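Local coordinates for glycosyl hydrolase BlGH5_18 (Bifidobacterium longum subsp. infantis, PDB 7LQX), which probably hydrolyses glycosidic bonds of N-glycans as a family GH5 glycoside hydrolase of a gut bacterium, at residues 311-319 against 328-336. Residues are numbered along the deposited sequence; the frame is centred on the assembly and turned at random. Where two conformers were deposited one is given.
With EDO (1,2-ethanediol), chain E.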
loop_
_atom_site.group_PDB
_atom_site.type_symbol
_atom_site.label_atom_id
_atom_site.label_comp_id
_atom_site.label_asym_id
_atom_site.label_seq_id
_atom_site.Cartn_x
_atom_site.Cartn_y
_atom_site.Cartn_z
ATOM N N TRP A 311 -4.297 -27.133 -4.151
ATOM C CA TRP A 311 -5.427 -26.757 -3.313
ATOM C C TRP A 311 -5.216 -25.354 -2.743
ATOM O O TRP A 311 -4.099 -24.979 -2.382
ATOM C CB TRP A 311 -5.653 -27.798 -2.181
ATOM C CG TRP A 311 -7.082 -27.712 -1.748
ATOM C CD1 TRP A 311 -7.591 -27.025 -0.679
ATOM C CD2 TRP A 311 -8.203 -28.270 -2.434
ATOM N NE1 TRP A 311 -8.961 -27.137 -0.659
ATOM C CE2 TRP A 311 -9.360 -27.894 -1.729
ATOM C CE3 TRP A 311 -8.340 -29.066 -3.578
ATOM C CZ2 TRP A 311 -10.633 -28.273 -2.133
ATOM C CZ3 TRP A 311 -9.607 -29.438 -3.974
ATOM C CH2 TRP A 311 -10.735 -29.037 -3.257
ATOM N N TRP A 312 -6.288 -24.559 -2.704
ATOM C CA TRP A 312 -6.304 -23.298 -1.961
ATOM C C TRP A 312 -7.038 -23.579 -0.648
ATOM O O TRP A 312 -8.259 -23.726 -0.661
ATOM C CB TRP A 312 -7.013 -22.164 -2.727
ATOM C CG TRP A 312 -6.804 -20.923 -1.939
ATOM C CD1 TRP A 312 -7.486 -20.547 -0.822
ATOM C CD2 TRP A 312 -5.781 -19.943 -2.135
ATOM N NE1 TRP A 312 -6.952 -19.394 -0.308
ATOM C CE2 TRP A 312 -5.908 -18.996 -1.101
ATOM C CE3 TRP A 312 -4.775 -19.768 -3.093
ATOM C CZ2 TRP A 312 -5.062 -17.891 -0.993
ATOM C CZ3 TRP A 312 -3.938 -18.675 -2.988
ATOM C CH2 TRP A 312 -4.085 -17.750 -1.943
ATOM N N CYS A 313 -6.327 -23.641 0.494
ATOM C CA CYS A 313 -4.926 -23.298 0.668
ATOM C C CYS A 313 -4.329 -24.219 1.737
ATOM O O CYS A 313 -5.024 -25.069 2.305
ATOM C CB CYS A 313 -4.765 -21.846 1.101
ATOM S SG CYS A 313 -5.820 -21.339 2.465
ATOM N N SER A 314 -3.041 -24.061 2.028
ATOM C CA SER A 314 -2.409 -24.973 2.973
ATOM C C SER A 314 -2.952 -24.772 4.382
ATOM O O SER A 314 -3.314 -25.742 5.054
ATOM C CB SER A 314 -0.889 -24.814 2.942
ATOM O OG SER A 314 -0.484 -23.550 3.424
ATOM N N HIS A 315 -3.011 -23.522 4.848
ATOM C CA HIS A 315 -3.287 -23.212 6.247
ATOM C C HIS A 315 -4.395 -22.179 6.382
ATOM O O HIS A 315 -4.418 -21.178 5.664
ATOM C CB HIS A 315 -2.003 -22.687 6.925
ATOM C CG HIS A 315 -0.943 -23.728 7.101
ATOM N ND1 HIS A 315 -0.155 -24.185 6.064
ATOM C CD2 HIS A 315 -0.560 -24.422 8.199
ATOM C CE1 HIS A 315 0.678 -25.102 6.522
ATOM N NE2 HIS A 315 0.448 -25.271 7.811
ATOM N N ASP A 316 -5.311 -22.430 7.320
ATOM C CA ASP A 316 -6.341 -21.457 7.658
ATOM C C ASP A 316 -5.708 -20.101 7.961
ATOM O O ASP A 316 -4.556 -20.011 8.397
ATOM C CB ASP A 316 -7.117 -21.920 8.897
ATOM C CG ASP A 316 -8.177 -22.963 8.591
ATOM O OD1 ASP A 316 -8.389 -23.300 7.413
ATOM O OD2 ASP A 316 -8.795 -23.461 9.557
ATOM N N VAL A 317 -6.460 -19.034 7.706
ATOM C CA VAL A 317 -6.003 -17.689 8.042
ATOM C C VAL A 317 -6.300 -17.420 9.509
ATOM O O VAL A 317 -7.433 -17.605 9.967
ATOM C CB VAL A 317 -6.685 -16.636 7.155
ATOM C CG1 VAL A 317 -6.131 -15.250 7.465
ATOM C CG2 VAL A 317 -6.515 -16.981 5.692
ATOM N N ASP A 318 -5.287 -16.972 10.242
ATOM C CA ASP A 318 -5.421 -16.677 11.661
ATOM C C ASP A 318 -6.702 -15.908 11.964
ATOM O O ASP A 318 -7.001 -14.892 11.333
ATOM C CB ASP A 318 -4.207 -15.850 12.084
ATOM C CG ASP A 318 -3.962 -15.896 13.568
ATOM O OD1 ASP A 318 -4.858 -15.491 14.334
ATOM O OD2 ASP A 318 -2.868 -16.349 13.960
ATOM N N SER A 319 -7.455 -16.402 12.961
ATOM C CA SER A 319 -8.716 -15.777 13.345
ATOM C C SER A 319 -8.526 -14.382 13.927
ATOM O O SER A 319 -9.501 -13.633 14.044
ATOM C CB SER A 319 -9.457 -16.649 14.370
ATOM O OG SER A 319 -8.715 -16.801 15.571
ATOM N N GLU A 328 -12.855 -17.074 4.101
ATOM C CA GLU A 328 -11.443 -17.132 3.749
ATOM C C GLU A 328 -10.632 -17.788 4.846
ATOM O O GLU A 328 -9.623 -18.446 4.573
ATOM C CB GLU A 328 -10.890 -15.730 3.488
ATOM C CG GLU A 328 -11.460 -15.050 2.262
ATOM C CD GLU A 328 -10.723 -15.373 0.967
ATOM O OE1 GLU A 328 -9.776 -16.190 0.965
ATOM O OE2 GLU A 328 -11.108 -14.792 -0.068
ATOM N N HIS A 329 -11.050 -17.618 6.098
ATOM C CA HIS A 329 -10.259 -18.136 7.193
ATOM C C HIS A 329 -10.186 -19.656 7.177
ATOM O O HIS A 329 -9.193 -20.227 7.649
ATOM C CB HIS A 329 -10.853 -17.694 8.522
ATOM C CG HIS A 329 -10.656 -16.242 8.827
ATOM N ND1 HIS A 329 -9.534 -15.766 9.472
ATOM C CD2 HIS A 329 -11.444 -15.165 8.599
ATOM C CE1 HIS A 329 -9.637 -14.458 9.620
ATOM N NE2 HIS A 329 -10.788 -14.068 9.103
ATOM N N ALA A 330 -11.224 -20.323 6.660
ATOM C CA ALA A 330 -11.409 -21.763 6.801
ATOM C C ALA A 330 -10.979 -22.550 5.568
ATOM O O ALA A 330 -11.210 -23.763 5.508
ATOM C CB ALA A 330 -12.877 -22.067 7.121
ATOM N N LEU A 331 -10.350 -21.897 4.593
ATOM C CA LEU A 331 -9.985 -22.556 3.340
ATOM C C LEU A 331 -8.772 -23.467 3.454
ATOM O O LEU A 331 -8.428 -24.136 2.475
ATOM C CB LEU A 331 -9.774 -21.511 2.243
ATOM C CG LEU A 331 -11.065 -20.948 1.645
ATOM C CD1 LEU A 331 -10.744 -19.717 0.797
ATOM C CD2 LEU A 331 -11.802 -21.970 0.814
ATOM N N GLY A 332 -8.143 -23.563 4.618
ATOM C CA GLY A 332 -6.966 -24.392 4.747
ATOM C C GLY A 332 -7.260 -25.880 4.790
ATOM O O GLY A 332 -8.364 -26.342 5.093
ATOM N N LEU A 333 -6.198 -26.640 4.499
ATOM C CA LEU A 333 -6.147 -28.069 4.779
ATOM C C LEU A 333 -5.698 -28.332 6.210
ATOM O O LEU A 333 -5.999 -29.394 6.762
ATOM C CB LEU A 333 -5.172 -28.745 3.814
ATOM C CG LEU A 333 -5.472 -28.624 2.325
ATOM C CD1 LEU A 333 -4.386 -29.379 1.556
ATOM C CD2 LEU A 333 -6.851 -29.140 2.000
ATOM N N PHE A 334 -4.962 -27.390 6.796
ATOM C CA PHE A 334 -4.574 -27.394 8.197
ATOM C C PHE A 334 -5.258 -26.212 8.867
ATOM O O PHE A 334 -5.469 -25.168 8.240
ATOM C CB PHE A 334 -3.062 -27.201 8.356
ATOM C CG PHE A 334 -2.248 -28.307 7.778
ATOM C CD1 PHE A 334 -1.940 -29.425 8.532
ATOM C CD2 PHE A 334 -1.790 -28.242 6.478
ATOM C CE1 PHE A 334 -1.186 -30.453 7.999
ATOM C CE2 PHE A 334 -1.038 -29.274 5.937
ATOM C CZ PHE A 334 -0.738 -30.378 6.697
ATOM N N ASP A 335 -5.610 -26.374 10.139
ATOM C CA ASP A 335 -6.233 -25.289 10.883
ATOM C C ASP A 335 -5.174 -24.275 11.316
ATOM O O ASP A 335 -3.979 -24.425 11.050
ATOM C CB ASP A 335 -7.113 -25.833 12.009
ATOM C CG ASP A 335 -6.337 -26.536 13.094
ATOM O OD1 ASP A 335 -5.152 -26.208 13.332
ATOM O OD2 ASP A 335 -6.940 -27.430 13.731
ATOM N N GLU A 336 -5.625 -23.215 11.988
ATOM C CA GLU A 336 -4.741 -22.115 12.359
ATOM C C GLU A 336 -3.769 -22.483 13.467
ATOM O O GLU A 336 -2.930 -21.650 13.835
ATOM C CB GLU A 336 -5.546 -20.878 12.767
ATOM C CG GLU A 336 -6.275 -21.003 14.110
ATOM C CD GLU A 336 -6.857 -19.686 14.585
ATOM O OE1 GLU A 336 -6.303 -18.631 14.221
ATOM O OE2 GLU A 336 -7.858 -19.695 15.334
HETATM C C1 EDO E . -10.506 -16.858 -2.918
HETATM O O1 EDO E . -11.477 -16.142 -2.152
HETATM C C2 EDO E . -9.404 -17.401 -2.014
HETATM O O2 EDO E . -8.820 -16.340 -1.248
HETATM O O HOH W 1 -10.535 -25.290 0.854
HETATM O O HOH W 2 -8.026 -17.967 2.224
HETATM O O HOH W 3 -8.306 -22.422 11.909
HETATM O O HOH W 4 -2.327 -19.076 12.754
#
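D316 points its carboxylate into the bend of 328-336, where OD1 accepts the G332 amide (N to OD1 2.8 Å) nearly along its C-O bond; K341 forms a salt bridge with the same oxygen. OD2 reaches the E336 amide through a water. The H329 ring turns its edge to V317: ND1 donates to V317 O (2.8 Å), which lies in the ring plane. E336, extended beyond CG, holds S319 with both carboxylate oxygens: S319 N reaches OE1 (2.8 Å) from above the carboxylate plane, and OG meets the syn lone pair of OE2 (3.0 Å). D318 OD1 lies 3.5 Å from E336 OE1, a like-charge approach probably eased by the salt bridge of D318 OD2 with R320. Replacing E336 by alanine removes both acceptors, and S319 N and OG would probably lose their mates, setting the 319 end free to shift. H315 and F334 form an offset stack, centroids 5.0 Å apart and planes at 19°. The W312 indole, set beside its carbonyl carbon by a chi1 of -173°, lies between C313 CB and C2 of an ethanediol, probably from the crystallisation liquor, whose O1 bonds E328 OE2. A non-proline cis peptide joins W312 to C313, as after the eighth barrel strand of many GH5 enzymes, where this tryptophan probably lines the active-site cleft. The contact folds the loop after strand 306-312 back on itself at the C-terminal end of the (beta/alpha)8 barrel, helix 45-57 beside H315 and F334, helix 342-354 against W311 and L333.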